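Local coordinates for protein glutamate--tRNA ligase (Elizabethkingia anophelis, PDB 6B1Z) that catalyses the ATP-dependent attachment of glutamate to tRNA, probably supplying glutamyl-tRNA for protein synthesis, at residues D110-F116 and P166-K172. Sequence-based numbering, arbitrary orientation.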
loop_
_atom_site.group_PDB
_atom_site.type_symbol
_atom_site.label_atom_id
_atom_site.label_comp_id
_atom_site.label_asym_id
_atom_site.label_seq_id
_atom_site.Cartn_x
_atom_site.Cartn_y
_atom_site.Cartn_z
ATOM N N ASP A 110 37.065 16.954 -10.356
ATOM C CA ASP A 110 37.771 16.144 -9.377
ATOM C C ASP A 110 36.826 15.369 -8.473
ATOM O O ASP A 110 37.225 14.944 -7.382
ATOM C CB ASP A 110 38.703 17.014 -8.530
ATOM C CG ASP A 110 39.849 17.591 -9.338
ATOM O OD1 ASP A 110 39.943 18.833 -9.437
ATOM O OD2 ASP A 110 40.642 16.797 -9.892
ATOM N N TYR A 111 35.579 15.171 -8.891
ATOM C CA TYR A 111 34.634 14.430 -8.085
ATOM C C TYR A 111 34.395 13.013 -8.585
ATOM O O TYR A 111 33.564 12.310 -7.999
ATOM C CB TYR A 111 33.289 15.166 -8.017
ATOM C CG TYR A 111 33.278 16.382 -7.128
ATOM C CD1 TYR A 111 33.379 17.654 -7.664
ATOM C CD2 TYR A 111 33.140 16.252 -5.743
ATOM C CE1 TYR A 111 33.344 18.782 -6.850
ATOM C CE2 TYR A 111 33.110 17.365 -4.923
ATOM C CZ TYR A 111 33.207 18.628 -5.484
ATOM O OH TYR A 111 33.175 19.741 -4.676
ATOM N N ALA A 112 35.097 12.582 -9.634
ATOM C CA ALA A 112 34.908 11.245 -10.182
ATOM C C ALA A 112 36.243 10.653 -10.617
ATOM O O ALA A 112 37.168 11.372 -11.017
ATOM C CB ALA A 112 33.926 11.255 -11.371
ATOM N N TYR A 113 36.329 9.325 -10.560
ATOM C CA TYR A 113 37.530 8.628 -10.991
ATOM C C TYR A 113 37.150 7.244 -11.511
ATOM O O TYR A 113 36.026 6.774 -11.318
ATOM C CB TYR A 113 38.561 8.563 -9.851
ATOM C CG TYR A 113 38.215 7.726 -8.633
ATOM C CD1 TYR A 113 38.622 6.400 -8.551
ATOM C CD2 TYR A 113 37.532 8.266 -7.540
ATOM C CE1 TYR A 113 38.355 5.634 -7.433
ATOM C CE2 TYR A 113 37.256 7.487 -6.398
ATOM C CZ TYR A 113 37.679 6.176 -6.366
ATOM O OH TYR A 113 37.424 5.401 -5.270
ATOM N N LEU A 114 38.104 6.598 -12.182
ATOM C CA LEU A 114 37.889 5.286 -12.788
ATOM C C LEU A 114 38.408 4.193 -11.862
ATOM O O LEU A 114 39.478 4.332 -11.262
ATOM C CB LEU A 114 38.602 5.187 -14.138
ATOM C CG LEU A 114 38.487 6.382 -15.094
ATOM C CD1 LEU A 114 39.240 6.088 -16.386
ATOM C CD2 LEU A 114 37.040 6.727 -15.362
ATOM N N ALA A 115 37.654 3.097 -11.747
ATOM C CA ALA A 115 38.055 2.004 -10.864
ATOM C C ALA A 115 37.959 0.682 -11.610
ATOM O O ALA A 115 36.950 0.407 -12.269
ATOM C CB ALA A 115 37.205 1.969 -9.587
ATOM N N PHE A 116 39.011 -0.126 -11.501
ATOM C CA PHE A 116 39.191 -1.331 -12.301
ATOM C C PHE A 116 39.050 -2.611 -11.488
ATOM O O PHE A 116 39.247 -3.706 -12.037
ATOM C CB PHE A 116 40.566 -1.313 -12.985
ATOM C CG PHE A 116 40.769 -0.147 -13.921
ATOM C CD1 PHE A 116 41.418 1.002 -13.492
ATOM C CD2 PHE A 116 40.314 -0.205 -15.226
ATOM C CE1 PHE A 116 41.597 2.077 -14.352
ATOM C CE2 PHE A 116 40.503 0.861 -16.103
ATOM C CZ PHE A 116 41.139 2.007 -15.657
ATOM N N PRO A 166 37.561 -3.513 -18.277
ATOM C CA PRO A 166 36.311 -2.991 -17.707
ATOM C C PRO A 166 36.584 -2.084 -16.516
ATOM O O PRO A 166 37.469 -2.354 -15.702
ATOM C CB PRO A 166 35.559 -4.255 -17.276
ATOM C CG PRO A 166 36.130 -5.346 -18.137
ATOM C CD PRO A 166 37.576 -4.987 -18.349
ATOM N N TYR A 167 35.798 -1.011 -16.408
ATOM C CA TYR A 167 35.939 -0.092 -15.287
ATOM C C TYR A 167 34.585 0.501 -14.921
ATOM O O TYR A 167 33.678 0.600 -15.755
ATOM C CB TYR A 167 36.940 1.047 -15.580
ATOM C CG TYR A 167 36.528 1.980 -16.709
ATOM C CD1 TYR A 167 35.747 3.107 -16.464
ATOM C CD2 TYR A 167 36.934 1.740 -18.013
ATOM C CE1 TYR A 167 35.366 3.954 -17.493
ATOM C CE2 TYR A 167 36.562 2.583 -19.049
ATOM C CZ TYR A 167 35.780 3.687 -18.783
ATOM O OH TYR A 167 35.409 4.521 -19.817
ATOM N N VAL A 168 34.456 0.883 -13.654
ATOM C CA VAL A 168 33.324 1.666 -13.187
ATOM C C VAL A 168 33.826 3.079 -12.933
ATOM O O VAL A 168 35.029 3.332 -12.847
ATOM C CB VAL A 168 32.662 1.087 -11.916
ATOM C CG1 VAL A 168 32.083 -0.315 -12.174
ATOM C CG2 VAL A 168 33.648 1.076 -10.729
ATOM N N ILE A 169 32.893 4.016 -12.827
ATOM C CA ILE A 169 33.224 5.372 -12.413
ATOM C C ILE A 169 32.694 5.556 -11.004
ATOM O O ILE A 169 31.514 5.306 -10.745
ATOM C CB ILE A 169 32.645 6.423 -13.375
ATOM C CG1 ILE A 169 33.250 6.249 -14.765
ATOM C CG2 ILE A 169 32.864 7.840 -12.812
ATOM C CD1 ILE A 169 32.534 7.029 -15.847
ATOM N N ARG A 170 33.569 5.973 -10.086
ATOM C CA ARG A 170 33.213 6.179 -8.693
ATOM C C ARG A 170 33.244 7.656 -8.340
ATOM O O ARG A 170 34.019 8.429 -8.909
ATOM C CB ARG A 170 34.175 5.445 -7.758
ATOM C CG ARG A 170 33.913 3.950 -7.694
ATOM C CD ARG A 170 34.909 3.266 -6.745
ATOM N NE ARG A 170 34.691 1.821 -6.741
ATOM C CZ ARG A 170 33.812 1.190 -5.963
ATOM N NH1 ARG A 170 33.056 1.870 -5.108
ATOM N NH2 ARG A 170 33.695 -0.129 -6.049
ATOM N N PHE A 171 32.387 8.035 -7.396
ATOM C CA PHE A 171 32.466 9.368 -6.822
ATOM C C PHE A 171 33.688 9.455 -5.912
ATOM O O PHE A 171 33.965 8.526 -5.158
ATOM C CB PHE A 171 31.198 9.655 -6.016
ATOM C CG PHE A 171 31.146 11.040 -5.451
ATOM C CD1 PHE A 171 30.759 12.113 -6.245
ATOM C CD2 PHE A 171 31.470 11.270 -4.116
ATOM C CE1 PHE A 171 30.690 13.395 -5.718
ATOM C CE2 PHE A 171 31.406 12.552 -3.585
ATOM C CZ PHE A 171 31.040 13.613 -4.381
ATOM N N LYS A 172 34.412 10.576 -5.973
ATOM C CA LYS A 172 35.576 10.786 -5.097
ATOM C C LYS A 172 35.143 11.569 -3.856
ATOM O O LYS A 172 35.051 12.801 -3.879
ATOM C CB LYS A 172 36.685 11.502 -5.853
ATOM C CG LYS A 172 38.001 11.595 -5.079
ATOM C CD LYS A 172 39.037 12.331 -5.923
ATOM C CE LYS A 172 40.358 12.454 -5.193
ATOM N NZ LYS A 172 40.310 13.519 -4.165
HETATM O O HOH W 1 36.746 15.079 -4.249
HETATM O O HOH W 2 39.952 16.198 -5.667
HETATM O O HOH W 3 38.229 -4.614 -14.440
#
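Tyr113 and Arg170 form a hydrogen-bonded pair at the middle of an antiparallel ladder that joins strand 112-115, an outer strand of a small three-stranded sheet, to its central strand 168-171. Their two backbone bonds, Tyr113 N to Arg170 O (3.0 Å) and Arg170 N to Tyr113 O (2.9 Å), are followed by a second reciprocal set between Ala115 and Val168. Beyond the strand, Lys172 N reaches Tyr111 O at 2.8 Å in a nearly straight bond, though from well above the carbonyl plane.

Side-chain packing differs on the two faces. On that of Tyr113, Ala115, Val168 and Arg170, Arg170 CB sits over the phenol ring of Tyr113, a CH-pi contact 4.1 Å from its centroid. The Tyr113 ring is swung over its partner by a chi1 of 67°, which sets CG between the backbone N and the carbonyl carbon. Arg170 then runs out extended, passing CD by Tyr113 OH at 3.6 Å and turning the guanidinium edge to Ala115 CB. Both polar ends converge on Asp198: Tyr113 OH bonds its carboxylate, Arg170 NH1 its backbone O, while Tyr138 adds a cation-pi contact to the arginine.

Ala112, Leu114, Ile169 and Phe171 lie on the other face, where the contacts are apolar. Leu114 CD2 touches both Ile169 CG1 and Tyr167 CE1, and Leu161 of helix 154-162 packs on Leu114 and Tyr167. At the Lys172 end of the ladder, the Tyr111 and Phe171 rings lie side by side, slid apart with little overlap; Tyr111 CD2 comes within 3.6 Å of Phe171 CZ.

Water bridges span both ends, linking Asp110 O with Lys172 O and Phe116 O with Pro166 O. Main-chain bonds thus set the register, while Asp198 ties the ends of Tyr113 and Arg170 to the residues leading into strand 200-202.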